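Local coordinates for putative redox protein (Lactobacillus casei, PDB 2QL8) that probably acts as a redox protein of the OsmC/Ohr family, whose members characteristically reduce peroxides through reactive cysteines and work as intertwined dimers, at the interface of chains A and B. Coordinates in Å, arbitrary orientation; residue numbers count along the deposited sequence, not the author numbering. Chains: chain A/B, Putative redox protein.

Contact 1: the interface of chains A and B. Residues chain A 82-84, 95-97; chain B 4, 6-7, 10, 13.
The N-terminal arm of an OsmC/Ohr-family subunit reaches over the sheet of its partner here, and the 3-10 helix 5-7 sets the indole of B:Trp7 on strands 77-88 and 91-102 of chain A. The ring lies across A:Leu95, whose CD1 methyl sits over the five-membered ring, 3.6 Å from its centroid, in a CH-pi contact. A:Leu95 CB backs the six-membered ring at CZ2. On the same face, A:Ala84 CB packs over the rim 3.4 Å from B:Trp7 CZ3, while A:His97 CB touches CZ2 from the opposite face, and the extended aliphatic chain of A:Lys82 runs past the benzo end in the opposite direction. That lysine keeps CG anti to its backbone N (chi1 -172°), which carries CD to 3.7 Å from B:Trp7 CZ3 and CE on to the side chain of B:Thr13. The indole NE1 finds its polar partner in a water 3.1 Å away, which in turn contacts the carbonyl A:Val96 O. An alanine in place of B:Trp7 would probably open a gap between A:Leu95 and A:Ala84 on one side and A:His97 CB on the other and leave this water without its indole link. The second methyl of A:Leu95, CD2, lies over the centre of the B:Arg6 guanidinium, 3.6 Å above its plane. Within chain B that flat group is held side-on by B:Asp4: NE bonds OD1 on its syn lone pair, while NH2 makes a salt bridge to OD2 at 2.8 Å. B:Asp4 OD1 also accepts the backbone N of B:Arg6, so the carboxylate fixes both ends of the arginine. Beside the indole, A:Ala84 and B:Thr13 form an antiparallel beta bridge that adds strand 12-18 to the partner's sheet.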
loop_
_atom_site.group_PDB
_atom_site.type_symbol
_atom_site.label_atom_id
_atom_site.label_comp_id
_atom_site.label_asym_id
_atom_site.label_seq_id
_atom_site.Cartn_x
_atom_site.Cartn_y
_atom_site.Cartn_z
ATOM N N LYS A 82 4.501 -5.814 -9.611
ATOM C CA LYS A 82 4.040 -4.917 -10.677
ATOM C C LYS A 82 2.634 -4.445 -10.341
ATOM O O LYS A 82 1.794 -5.221 -9.902
ATOM C CB LYS A 82 4.067 -5.633 -12.035
ATOM C CG LYS A 82 3.777 -4.726 -13.246
ATOM C CD LYS A 82 3.863 -5.551 -14.526
ATOM C CE LYS A 82 3.643 -4.717 -15.787
ATOM N NZ LYS A 82 4.082 -5.508 -16.994
ATOM N N VAL A 83 2.400 -3.140 -10.521
ATOM C CA VAL A 83 1.076 -2.566 -10.283
ATOM C C VAL A 83 0.663 -1.830 -11.565
ATOM O O VAL A 83 1.452 -1.040 -12.103
ATOM C CB VAL A 83 1.059 -1.582 -9.076
ATOM C CG1 VAL A 83 -0.355 -1.008 -8.843
ATOM C CG2 VAL A 83 1.587 -2.290 -7.815
ATOM N N ALA A 84 -0.552 -2.119 -12.019
ATOM C CA ALA A 84 -1.160 -1.477 -13.184
ATOM C C ALA A 84 -2.356 -0.608 -12.752
ATOM O O ALA A 84 -3.121 -0.984 -11.875
ATOM C CB ALA A 84 -1.606 -2.531 -14.198
ATOM N N LEU A 95 -4.342 -3.204 -10.584
ATOM C CA LEU A 95 -4.014 -4.641 -10.618
ATOM C C LEU A 95 -2.643 -4.818 -10.004
ATOM O O LEU A 95 -1.769 -3.978 -10.176
ATOM C CB LEU A 95 -3.968 -5.171 -12.062
ATOM C CG LEU A 95 -5.235 -4.962 -12.909
ATOM C CD1 LEU A 95 -4.901 -5.398 -14.360
ATOM C CD2 LEU A 95 -6.486 -5.648 -12.388
ATOM N N VAL A 96 -2.457 -5.921 -9.272
ATOM C CA VAL A 96 -1.218 -6.166 -8.560
ATOM C C VAL A 96 -0.733 -7.604 -8.838
ATOM O O VAL A 96 -1.506 -8.575 -8.721
ATOM C CB VAL A 96 -1.424 -6.027 -7.031
ATOM C CG1 VAL A 96 -0.095 -6.297 -6.277
ATOM C CG2 VAL A 96 -2.052 -4.635 -6.674
ATOM N N HIS A 97 0.512 -7.712 -9.270
ATOM C CA HIS A 97 1.109 -9.023 -9.567
ATOM C C HIS A 97 2.474 -9.141 -8.899
ATOM O O HIS A 97 3.383 -8.341 -9.199
ATOM C CB HIS A 97 1.251 -9.248 -11.081
ATOM C CG HIS A 97 1.791 -10.609 -11.391
ATOM N ND1 HIS A 97 1.057 -11.758 -11.178
ATOM C CD2 HIS A 97 2.993 -10.999 -11.876
ATOM C CE1 HIS A 97 1.791 -12.805 -11.539
ATOM N NE2 HIS A 97 2.970 -12.370 -11.944
ATOM N N ASP B 4 -5.377 -12.743 -17.286
ATOM C CA ASP B 4 -6.343 -11.689 -16.952
ATOM C C ASP B 4 -6.176 -10.584 -18.005
ATOM O O ASP B 4 -5.138 -9.915 -18.056
ATOM C CB ASP B 4 -6.069 -11.173 -15.542
ATOM C CG ASP B 4 -6.998 -10.045 -15.118
ATOM O OD1 ASP B 4 -7.805 -9.523 -15.925
ATOM O OD2 ASP B 4 -6.902 -9.666 -13.930
ATOM N N ARG B 6 -7.340 -7.724 -18.319
ATOM C CA ARG B 6 -7.231 -6.350 -17.867
ATOM C C ARG B 6 -5.786 -5.850 -17.836
ATOM O O ARG B 6 -5.527 -4.633 -17.788
ATOM C CB ARG B 6 -7.906 -6.199 -16.505
ATOM C CG ARG B 6 -9.383 -6.550 -16.498
ATOM C CD ARG B 6 -9.997 -6.537 -15.152
ATOM N NE ARG B 6 -9.348 -7.512 -14.284
ATOM C CZ ARG B 6 -9.484 -7.521 -12.964
ATOM N NH1 ARG B 6 -10.285 -6.675 -12.354
ATOM N NH2 ARG B 6 -8.837 -8.422 -12.264
ATOM N N TRP B 7 -4.829 -6.775 -17.819
ATOM C CA TRP B 7 -3.428 -6.402 -17.910
ATOM C C TRP B 7 -2.953 -6.016 -19.312
ATOM O O TRP B 7 -1.823 -5.532 -19.468
ATOM C CB TRP B 7 -2.527 -7.548 -17.422
ATOM C CG TRP B 7 -2.396 -7.664 -15.933
ATOM C CD1 TRP B 7 -3.088 -8.499 -15.137
ATOM C CD2 TRP B 7 -1.499 -6.940 -15.100
ATOM N NE1 TRP B 7 -2.696 -8.342 -13.819
ATOM C CE2 TRP B 7 -1.708 -7.399 -13.770
ATOM C CE3 TRP B 7 -0.552 -5.949 -15.323
ATOM C CZ2 TRP B 7 -1.003 -6.882 -12.690
ATOM C CZ3 TRP B 7 0.169 -5.456 -14.248
ATOM C CH2 TRP B 7 -0.066 -5.941 -12.943
ATOM N N PRO B 10 -2.877 -1.376 -20.156
ATOM C CA PRO B 10 -3.218 -0.479 -19.037
ATOM C C PRO B 10 -2.877 0.988 -19.279
ATOM O O PRO B 10 -2.140 1.334 -20.212
ATOM C CB PRO B 10 -2.359 -1.021 -17.878
ATOM C CG PRO B 10 -1.244 -1.688 -18.524
ATOM C CD PRO B 10 -1.671 -2.164 -19.880
ATOM N N THR B 13 1.816 1.411 -15.813
ATOM C CA THR B 13 2.348 0.327 -14.985
ATOM C C THR B 13 3.656 0.759 -14.332
ATOM O O THR B 13 4.388 1.618 -14.811
ATOM C CB THR B 13 2.557 -1.003 -15.757
ATOM O OG1 THR B 13 3.651 -0.848 -16.662
ATOM C CG2 THR B 13 1.324 -1.465 -16.511
HETATM O O HOH W 1 -3.282 -9.523 -11.037
#

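Contact 2: the interface of chains A and B. Residues chain A 48, 52, 94, 96, 127, 132; chain B 52, 55, 123, 126.
B:Leu126 of helix 122-127 pushes its forked tip into chain A, in the helical core of an OsmC/Ohr-type dimer, and the two methyls part ways there. CD1 meets A:Leu52 CD2 at 3.5 Å and also approaches A:Phe94 CB, whereas CD2 turns to A:Asn132, 3.7 Å from its CB, and to the carbonyl A:Phe94 O. The leucine's CG is anti to its carbonyl carbon (chi1 -69°), a setting that sends the fork between helix 48-70 and strand 91-102 of the partner. Its axis runs at a slant to A:Leu52 and A:Leu127 but nearly at a right angle to A:Asn132. A:Leu127 CD2 closes on the stem of the fork, 3.9 Å from B:Leu126 CB.

A:Asn132 is steadied within its own chain: ND2 donates to A:Phe94 O at 2.9 Å, arriving from above the carbonyl plane, with the oxygen tilted out of the amide plane. That bond couples the loop to strand 91-102 and fixes the wall against which B:Leu126 CD2 rests.

One helical turn away, B:Val123 crosses A:Phe94 obliquely, its CG2 methyl touching the ring at CE2, 3.5 Å away. At the same end of the ring a neighbour from its own chain, A:Pro48 CB, lies at the edge, in plane. A:Leu52 and B:Leu52, by contrast, lie side by side and point the same way, their CD1 methyls 4.1 Å apart where the two copies of helix 48-70 come together.

Polar contact comes at the start of the A-chain helix. B:Ser55 holds OG anti to its backbone N (chi1 176°) and donates to A:Pro48 O at 2.8 Å. The donor is tilted out of the carbonyl plane and meets the oxygen at a C=O...donor angle of 119°, while A:Leu52 CB packs against the same hydroxyl.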
loop_
_atom_site.group_PDB
_atom_site.type_symbol
_atom_site.label_atom_id
_atom_site.label_comp_id
_atom_site.label_asym_id
_atom_site.label_seq_id
_atom_site.Cartn_x
_atom_site.Cartn_y
_atom_site.Cartn_z
ATOM N N PRO A 48 0.435 6.396 -5.849
ATOM C CA PRO A 48 -0.105 5.263 -5.073
ATOM C C PRO A 48 0.266 3.877 -5.581
ATOM O O PRO A 48 0.411 2.940 -4.776
ATOM C CB PRO A 48 -1.605 5.486 -5.142
ATOM C CG PRO A 48 -1.751 6.975 -5.308
ATOM C CD PRO A 48 -0.645 7.332 -6.268
ATOM N N LEU A 52 2.205 1.363 -3.171
ATOM C CA LEU A 52 1.635 0.033 -2.947
ATOM C C LEU A 52 2.590 -1.096 -3.290
ATOM O O LEU A 52 2.770 -2.044 -2.535
ATOM C CB LEU A 52 0.317 -0.137 -3.666
ATOM C CG LEU A 52 -0.422 -1.477 -3.551
ATOM C CD1 LEU A 52 -0.712 -1.774 -2.050
ATOM C CD2 LEU A 52 -1.710 -1.561 -4.377
ATOM N N PHE A 94 -6.655 -0.694 -9.624
ATOM C CA PHE A 94 -5.284 -1.163 -9.689
ATOM C C PHE A 94 -5.289 -2.695 -9.797
ATOM O O PHE A 94 -6.111 -3.386 -9.157
ATOM C CB PHE A 94 -4.479 -0.795 -8.441
ATOM C CG PHE A 94 -4.191 0.663 -8.257
ATOM C CD1 PHE A 94 -4.524 1.644 -9.198
ATOM C CD2 PHE A 94 -3.577 1.077 -7.096
ATOM C CE1 PHE A 94 -4.228 2.959 -8.962
ATOM C CE2 PHE A 94 -3.318 2.431 -6.858
ATOM C CZ PHE A 94 -3.670 3.355 -7.802
ATOM N N VAL A 96 -2.457 -5.921 -9.272
ATOM C CA VAL A 96 -1.218 -6.166 -8.560
ATOM C C VAL A 96 -0.733 -7.604 -8.838
ATOM O O VAL A 96 -1.506 -8.575 -8.721
ATOM C CB VAL A 96 -1.424 -6.027 -7.031
ATOM C CG1 VAL A 96 -0.095 -6.297 -6.277
ATOM C CG2 VAL A 96 -2.052 -4.635 -6.674
ATOM N N LEU A 127 -5.170 -7.979 0.250
ATOM C CA LEU A 127 -5.502 -7.986 -1.185
ATOM C C LEU A 127 -6.152 -9.285 -1.657
ATOM O O LEU A 127 -6.652 -9.344 -2.792
ATOM C CB LEU A 127 -4.239 -7.749 -1.998
ATOM C CG LEU A 127 -3.433 -6.471 -1.758
ATOM C CD1 LEU A 127 -2.111 -6.415 -2.577
ATOM C CD2 LEU A 127 -4.343 -5.251 -2.017
ATOM N N ASN A 132 -8.007 -8.768 -7.841
ATOM C CA ASN A 132 -7.051 -8.013 -8.650
ATOM C C ASN A 132 -5.584 -8.351 -8.363
ATOM O O ASN A 132 -4.684 -7.737 -8.887
ATOM C CB ASN A 132 -7.274 -6.489 -8.473
ATOM C CG ASN A 132 -8.538 -6.001 -9.150
ATOM O OD1 ASN A 132 -9.430 -6.801 -9.501
ATOM N ND2 ASN A 132 -8.668 -4.689 -9.263
ATOM N N LEU B 52 1.941 1.597 2.842
ATOM C CA LEU B 52 0.540 1.403 2.545
ATOM C C LEU B 52 -0.275 2.651 2.900
ATOM O O LEU B 52 -1.124 3.096 2.112
ATOM C CB LEU B 52 -0.009 0.171 3.265
ATOM C CG LEU B 52 -1.494 -0.147 3.055
ATOM C CD1 LEU B 52 -1.851 -0.334 1.576
ATOM C CD2 LEU B 52 -1.977 -1.337 3.969
ATOM N N SER B 55 0.377 5.241 0.276
ATOM C CA SER B 55 -0.362 4.887 -0.941
ATOM C C SER B 55 -1.830 5.261 -0.848
ATOM O O SER B 55 -2.372 5.949 -1.747
ATOM C CB SER B 55 -0.203 3.400 -1.247
ATOM O OG SER B 55 -0.983 2.999 -2.364
ATOM N N VAL B 123 -7.215 2.136 -4.344
ATOM C CA VAL B 123 -6.654 1.410 -3.195
ATOM C C VAL B 123 -7.792 1.036 -2.234
ATOM O O VAL B 123 -7.801 -0.064 -1.667
ATOM C CB VAL B 123 -5.485 2.178 -2.518
ATOM C CG1 VAL B 123 -4.908 1.336 -1.347
ATOM C CG2 VAL B 123 -4.364 2.510 -3.528
ATOM N N LEU B 126 -9.423 -2.020 -3.497
ATOM C CA LEU B 126 -8.631 -3.234 -3.228
ATOM C C LEU B 126 -8.857 -3.751 -1.813
ATOM O O LEU B 126 -8.771 -4.939 -1.545
ATOM C CB LEU B 126 -7.135 -2.998 -3.458
ATOM C CG LEU B 126 -6.589 -2.767 -4.873
ATOM C CD1 LEU B 126 -5.104 -2.411 -4.819
ATOM C CD2 LEU B 126 -6.895 -4.025 -5.758
#

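Contact 1 and contact 2 lie about 10 Å apart, measured between the centres of their C-alpha atoms, and share A:Val96 on strand 91-102. This strand presents one side to the N-terminal arm of chain B in contact 1 and the other to the helices of chain B in contact 2, so the partner grips the A-chain sheet from both sides. Two-fold symmetry repeats both contacts with the chains exchanged. Arm exchange outside and helix packing inside suit the intertwined dimer typical of the OsmC/Ohr family, in which a lone subunit would probably lose support on both sides of its sheet.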